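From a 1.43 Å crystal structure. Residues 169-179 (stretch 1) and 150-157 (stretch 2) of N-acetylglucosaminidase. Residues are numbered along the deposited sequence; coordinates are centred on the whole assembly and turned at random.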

ATOM      1  N   GLU A 169       7.826   8.451  16.088  1.00 11.67           N
ATOM      2  CA  GLU A 169       9.021   7.923  16.753  1.00 12.14           C
ATOM      3  C   GLU A 169       8.558   6.917  17.806  1.00 11.88           C
ATOM      4  O   GLU A 169       8.587   7.212  18.999  1.00 12.35           O
ATOM      5  CB  GLU A 169       9.813   9.074  17.420  1.00 14.59           C
ATOM      6  CG  GLU A 169      10.209  10.214  16.497  1.00 14.35           C
ATOM      7  CD  GLU A 169      10.786  11.431  17.237  1.00 17.27           C
ATOM      8  OE1 GLU A 169      10.435  11.681  18.414  1.00 17.89           O
ATOM      9  OE2 GLU A 169      11.599  12.155  16.628  1.00 21.16           O
ATOM     10  N   MET A 170       8.124   5.732  17.364  1.00 12.89           N
ATOM     11  CA  MET A 170       7.377   4.855  18.261  1.00 10.68           C
ATOM     12  C   MET A 170       8.212   4.365  19.439  1.00 13.69           C
ATOM     13  O   MET A 170       7.661   4.129  20.517  1.00 13.39           O
ATOM     14  CB  MET A 170       6.759   3.688  17.490  1.00 11.92           C
ATOM     15  CG  MET A 170       5.518   4.079  16.673  1.00 13.08           C
ATOM     16  SD  MET A 170       4.243   4.976  17.604  1.00 14.07           S
ATOM     17  CE  MET A 170       4.009   3.837  18.975  1.00 14.20           C
ATOM     18  N   ALA A 171       9.529   4.230  19.267  1.00 13.75           N
ATOM     19  CA  ALA A 171      10.363   3.802  20.386  1.00 14.63           C
ATOM     20  C   ALA A 171      10.356   4.835  21.504  1.00 16.59           C
ATOM     21  O   ALA A 171      10.465   4.476  22.682  1.00 17.41           O
ATOM     22  CB  ALA A 171      11.793   3.557  19.904  1.00 16.88           C
ATOM     23  N   GLU A 172      10.224   6.116  21.152  1.00 13.81           N
ATOM     24  CA  GLU A 172      10.104   7.171  22.154  1.00 14.13           C
ATOM     25  C   GLU A 172       8.661   7.309  22.631  1.00 15.13           C
ATOM     26  O   GLU A 172       8.401   7.416  23.834  1.00 17.48           O
ATOM     27  CB  GLU A 172      10.580   8.496  21.560  1.00 18.02           C
ATOM     28  CG  GLU A 172      12.038   8.513  21.127  1.00 23.27           C
ATOM     29  CD  GLU A 172      12.988   8.234  22.275  1.00 29.55           C
ATOM     30  OE1 GLU A 172      13.881   7.375  22.111  1.00 38.35           O
ATOM     31  OE2 GLU A 172      12.836   8.863  23.342  1.00 35.71           O
ATOM     32  N   VAL A 173       7.720   7.325  21.687  1.00 13.79           N
ATOM     33  CA  VAL A 173       6.298   7.480  21.999  1.00 14.65           C
ATOM     34  C   VAL A 173       5.851   6.478  23.063  1.00 14.39           C
ATOM     35  O   VAL A 173       5.140   6.827  24.017  1.00 13.49           O
ATOM     36  CB  VAL A 173       5.478   7.327  20.705  1.00 13.67           C
ATOM     37  CG1 VAL A 173       4.015   7.035  21.002  1.00 16.38           C
ATOM     38  CG2 VAL A 173       5.644   8.565  19.807  1.00 14.65           C
ATOM     39  N   GLN A 174       6.257   5.212  22.911  1.00 14.11           N
ATOM     40  CA  GLN A 174       5.709   4.160  23.766  1.00 14.05           C
ATOM     41  C   GLN A 174       6.032   4.384  25.236  1.00 14.32           C
ATOM     42  O   GLN A 174       5.277   3.939  26.109  1.00 13.89           O
ATOM     43  CB  GLN A 174       6.189   2.779  23.307  1.00 16.04           C
ATOM     44  CG  GLN A 174       7.698   2.584  23.383  1.00 16.66           C
ATOM     45  CD  GLN A 174       8.180   2.140  24.757  1.00 18.11           C
ATOM     46  OE1 GLN A 174       7.402   1.649  25.574  1.00 18.56           O
ATOM     47  NE2 GLN A 174       9.470   2.325  25.018  1.00 24.70           N
ATOM     48  N   ARG A 175       7.141   5.075  25.526  1.00 14.52           N
ATOM     49  CA  ARG A 175       7.578   5.251  26.908  1.00 16.14           C
ATOM     50  C   ARG A 175       6.549   6.007  27.742  1.00 15.71           C
ATOM     51  O   ARG A 175       6.474   5.813  28.961  1.00 16.78           O
ATOM     52  CB  ARG A 175       8.937   5.960  26.908  1.00 19.09           C
ATOM     53  CG  ARG A 175       9.096   7.095  27.888  1.00 29.63           C
ATOM     54  CD  ARG A 175      10.427   7.812  27.651  1.00 31.22           C
ATOM     55  NE  ARG A 175      10.582   8.981  28.515  1.00 34.55           N
ATOM     56  CZ  ARG A 175      11.157   8.951  29.715  1.00 34.64           C
ATOM     57  NH1 ARG A 175      11.633   7.810  30.199  1.00 36.57           N
ATOM     58  NH2 ARG A 175      11.256  10.063  30.432  1.00 37.43           N
ATOM     59  N   TYR A 176       5.728   6.844  27.109  1.00 14.78           N
ATOM     60  CA  TYR A 176       4.772   7.680  27.825  1.00 13.50           C
ATOM     61  C   TYR A 176       3.383   7.070  27.908  1.00 12.04           C
ATOM     62  O   TYR A 176       2.495   7.669  28.523  1.00 14.70           O
ATOM     63  CB  TYR A 176       4.695   9.059  27.164  1.00 13.26           C
ATOM     64  CG  TYR A 176       6.063   9.658  27.046  1.00 14.74           C
ATOM     65  CD1 TYR A 176       6.762  10.034  28.180  1.00 14.81           C
ATOM     66  CD2 TYR A 176       6.682   9.790  25.811  1.00 15.79           C
ATOM     67  CE1 TYR A 176       8.032  10.560  28.086  1.00 17.34           C
ATOM     68  CE2 TYR A 176       7.957  10.319  25.709  1.00 16.96           C
ATOM     69  CZ  TYR A 176       8.623  10.696  26.853  1.00 19.55           C
ATOM     70  OH  TYR A 176       9.894  11.214  26.759  1.00 23.98           O
ATOM     71  N   LEU A 177       3.184   5.877  27.354  1.00 10.88           N
ATOM     72  CA  LEU A 177       1.855   5.306  27.190  1.00 11.38           C
ATOM     73  C   LEU A 177       1.690   4.029  28.002  1.00 12.74           C
ATOM     74  O   LEU A 177       2.621   3.223  28.116  1.00 14.08           O
ATOM     75  CB  LEU A 177       1.614   4.959  25.728  1.00 10.82           C
ATOM     76  CG  LEU A 177       1.803   6.123  24.763  1.00 13.68           C
ATOM     77  CD1 LEU A 177       1.533   5.627  23.358  1.00 12.91           C
ATOM     78  CD2 LEU A 177       0.895   7.291  25.150  1.00 10.67           C
ATOM     79  N   ASP A 178       0.487   3.841  28.547  1.00 11.62           N
ATOM     80  CA  ASP A 178       0.168   2.569  29.190  1.00 11.74           C
ATOM     81  C   ASP A 178       0.093   1.449  28.168  1.00 14.51           C
ATOM     82  O   ASP A 178       0.538   0.326  28.433  1.00 14.32           O
ATOM     83  CB  ASP A 178      -1.153   2.677  29.948  1.00 13.84           C
ATOM     84  CG  ASP A 178      -1.071   3.622  31.121  1.00 15.99           C
ATOM     85  OD1 ASP A 178      -0.756   3.161  32.236  1.00 16.88           O
ATOM     86  OD2 ASP A 178      -1.296   4.826  30.934  1.00 13.73           O
ATOM     87  N   PHE A 179      -0.496   1.726  27.009  1.00 12.39           N
ATOM     88  CA  PHE A 179      -0.443   0.799  25.889  1.00 11.90           C
ATOM     89  C   PHE A 179      -0.723   1.558  24.601  1.00 11.49           C
ATOM     90  O   PHE A 179      -1.127   2.727  24.615  1.00 13.01           O
ATOM     91  CB  PHE A 179      -1.365  -0.420  26.060  1.00 17.27           C
ATOM     92  CG  PHE A 179      -2.799  -0.093  26.388  1.00 14.69           C
ATOM     93  CD1 PHE A 179      -3.267  -0.226  27.686  1.00 19.89           C
ATOM     94  CD2 PHE A 179      -3.695   0.288  25.401  1.00 17.96           C
ATOM     95  CE1 PHE A 179      -4.591   0.039  27.994  1.00 20.34           C
ATOM     96  CE2 PHE A 179      -5.024   0.557  25.706  1.00 19.29           C
ATOM     97  CZ  PHE A 179      -5.470   0.431  27.003  1.00 20.15           C
TER
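Stretch 2, residues 150-157: RHYWLTIA

Stretch 2 is an extended segment, a strand from Trp153 onward, that lies beside the end of stretch 1, held by hydrogen bonds to Asp178 and packed with apolar side chains on the leucine and phenylalanine that flank it. The backbones come nearest at Leu177 and Thr155, whose CA atoms are 5.1 Å apart, and beyond this close approach the chains diverge.

Asp178 suits its place because its backbone and carboxylate can both serve a strand. Its N donates to Leu154 O (2.8 Å), while Leu154 N donates to Asp178 OD2 (2.9 Å). Asp178 OD1 accepts from His151 NE2 at 2.7 Å, at the edge of the imidazole and near its plane, and also lies over one face of the Trp153 ring.

Leu177, chi1 m and chi2 t, spreads its branches along the strand: CD2 reaches Leu154 CG at 3.8 Å and CD1 reaches Ile156 CG1 at 3.6 Å. Ile156 extends farther toward the helix, its CD1 4.1 Å from Val173 CG1 and 4.3 Å from Met170 CE, so these buried apolar chains meet only lightly at the helix. Phe179 offers a flat face to Thr155, whose CG2 sits 3.7 Å from the Phe179 ring centroid, nearly on its normal; Phe179 CE1 also meets Trp153 CZ3 at 3.7 Å.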

ATOM      1  N   ARG A 150      -3.234   8.505  42.822  1.00 15.79           N
ATOM      2  CA  ARG A 150      -3.651   7.438  41.922  1.00 15.51           C
ATOM      3  C   ARG A 150      -2.902   7.562  40.602  1.00 13.14           C
ATOM      4  O   ARG A 150      -2.149   8.511  40.372  1.00 15.23           O
ATOM      5  CB  ARG A 150      -5.149   7.514  41.656  1.00 15.25           C
ATOM      6  CG  ARG A 150      -5.566   8.849  41.057  1.00 14.99           C
ATOM      7  CD  ARG A 150      -6.963   8.773  40.514  1.00 17.30           C
ATOM      8  NE  ARG A 150      -6.987   7.948  39.315  1.00 17.83           N
ATOM      9  CZ  ARG A 150      -8.092   7.623  38.655  1.00 20.46           C
ATOM     10  NH1 ARG A 150      -9.275   8.051  39.078  1.00 21.93           N
ATOM     11  NH2 ARG A 150      -8.008   6.870  37.568  1.00 20.03           N
ATOM     12  N   HIS A 151      -3.134   6.586  39.730  1.00 14.55           N
ATOM     13  CA  HIS A 151      -2.588   6.583  38.379  1.00 13.61           C
ATOM     14  C   HIS A 151      -3.632   7.138  37.425  1.00 14.81           C
ATOM     15  O   HIS A 151      -4.821   6.829  37.542  1.00 16.30           O
ATOM     16  CB  HIS A 151      -2.265   5.149  37.958  1.00 15.52           C
ATOM     17  CG  HIS A 151      -1.610   5.033  36.614  1.00 15.14           C
ATOM     18  ND1 HIS A 151      -0.386   5.601  36.327  1.00 16.90           N
ATOM     19  CD2 HIS A 151      -1.996   4.382  35.490  1.00 16.95           C
ATOM     20  CE1 HIS A 151      -0.054   5.317  35.077  1.00 17.21           C
ATOM     21  NE2 HIS A 151      -1.012   4.575  34.551  1.00 16.58           N
ATOM     22  N   TYR A 152      -3.187   7.965  36.486  1.00 14.15           N
ATOM     23  CA  TYR A 152      -4.008   8.362  35.351  1.00 10.66           C
ATOM     24  C   TYR A 152      -3.365   7.787  34.097  1.00 11.41           C
ATOM     25  O   TYR A 152      -2.138   7.683  34.021  1.00 12.96           O
ATOM     26  CB  TYR A 152      -4.116   9.882  35.250  1.00 12.51           C
ATOM     27  CG  TYR A 152      -5.075  10.470  36.265  1.00 12.74           C
ATOM     28  CD1 TYR A 152      -6.437  10.223  36.187  1.00 12.88           C
ATOM     29  CD2 TYR A 152      -4.614  11.282  37.293  1.00 14.02           C
ATOM     30  CE1 TYR A 152      -7.317  10.750  37.120  1.00 12.47           C
ATOM     31  CE2 TYR A 152      -5.482  11.813  38.233  1.00 13.91           C
ATOM     32  CZ  TYR A 152      -6.832  11.548  38.134  1.00 13.48           C
ATOM     33  OH  TYR A 152      -7.696  12.079  39.064  1.00 15.93           O
ATOM     34  N   TRP A 153      -4.197   7.376  33.143  1.00 11.55           N
ATOM     35  CA  TRP A 153      -3.774   6.630  31.965  1.00 10.66           C
ATOM     36  C   TRP A 153      -3.591   7.544  30.757  1.00 13.20           C
ATOM     37  O   TRP A 153      -4.310   8.531  30.587  1.00 11.66           O
ATOM     38  CB  TRP A 153      -4.813   5.565  31.605  1.00 13.01           C
ATOM     39  CG  TRP A 153      -4.970   4.479  32.630  1.00 14.51           C
ATOM     40  CD1 TRP A 153      -5.397   4.623  33.921  1.00 17.67           C
ATOM     41  CD2 TRP A 153      -4.724   3.084  32.443  1.00 21.26           C
ATOM     42  NE1 TRP A 153      -5.426   3.403  34.549  1.00 23.19           N
ATOM     43  CE2 TRP A 153      -5.012   2.441  33.663  1.00 18.83           C
ATOM     44  CE3 TRP A 153      -4.288   2.314  31.362  1.00 23.98           C
ATOM     45  CZ2 TRP A 153      -4.875   1.067  33.835  1.00 23.12           C
ATOM     46  CZ3 TRP A 153      -4.145   0.952  31.534  1.00 22.54           C
ATOM     47  CH2 TRP A 153      -4.444   0.340  32.759  1.00 24.09           C
ATOM     48  N   LEU A 154      -2.650   7.169  29.890  1.00 10.61           N
ATOM     49  CA  LEU A 154      -2.494   7.806  28.586  1.00  9.86           C
ATOM     50  C   LEU A 154      -2.221   6.705  27.578  1.00 11.30           C
ATOM     51  O   LEU A 154      -1.282   5.925  27.751  1.00 12.02           O
ATOM     52  CB  LEU A 154      -1.343   8.821  28.590  1.00 10.40           C
ATOM     53  CG  LEU A 154      -1.174   9.622  27.294  1.00 11.42           C
ATOM     54  CD1 LEU A 154      -2.400  10.494  27.037  1.00 14.62           C
ATOM     55  CD2 LEU A 154       0.099  10.456  27.368  1.00 11.25           C
ATOM     56  N   THR A 155      -3.060   6.620  26.549  1.00  9.71           N
ATOM     57  CA  THR A 155      -2.888   5.651  25.477  1.00  9.71           C
ATOM     58  C   THR A 155      -3.042   6.391  24.158  1.00  9.45           C
ATOM     59  O   THR A 155      -3.386   7.575  24.129  1.00 10.64           O
ATOM     60  CB  THR A 155      -3.920   4.516  25.563  1.00 13.24           C
ATOM     61  OG1 THR A 155      -5.230   5.051  25.362  1.00 12.69           O
ATOM     62  CG2 THR A 155      -3.882   3.826  26.930  1.00 12.98           C
ATOM     63  N   ILE A 156      -2.765   5.686  23.056  1.00  9.69           N
ATOM     64  CA  ILE A 156      -3.049   6.199  21.723  1.00 10.67           C
ATOM     65  C   ILE A 156      -3.718   5.102  20.917  1.00 10.47           C
ATOM     66  O   ILE A 156      -3.603   3.914  21.217  1.00 11.27           O
ATOM     67  CB  ILE A 156      -1.803   6.708  20.957  1.00 10.65           C
ATOM     68  CG1 ILE A 156      -0.847   5.544  20.642  1.00 10.67           C
ATOM     69  CG2 ILE A 156      -1.133   7.861  21.707  1.00 10.98           C
ATOM     70  CD1 ILE A 156       0.319   5.933  19.735  1.00 10.56           C
ATOM     71  N   ALA A 157      -4.434   5.525  19.884  1.00  9.60           N
ATOM     72  CA  ALA A 157      -4.812   4.638  18.796  1.00  9.95           C
ATOM     73  C   ALA A 157      -3.923   4.974  17.612  1.00  9.71           C
ATOM     74  O   ALA A 157      -3.827   6.145  17.212  1.00 11.07           O
ATOM     75  CB  ALA A 157      -6.274   4.853  18.406  1.00 11.57           C
TER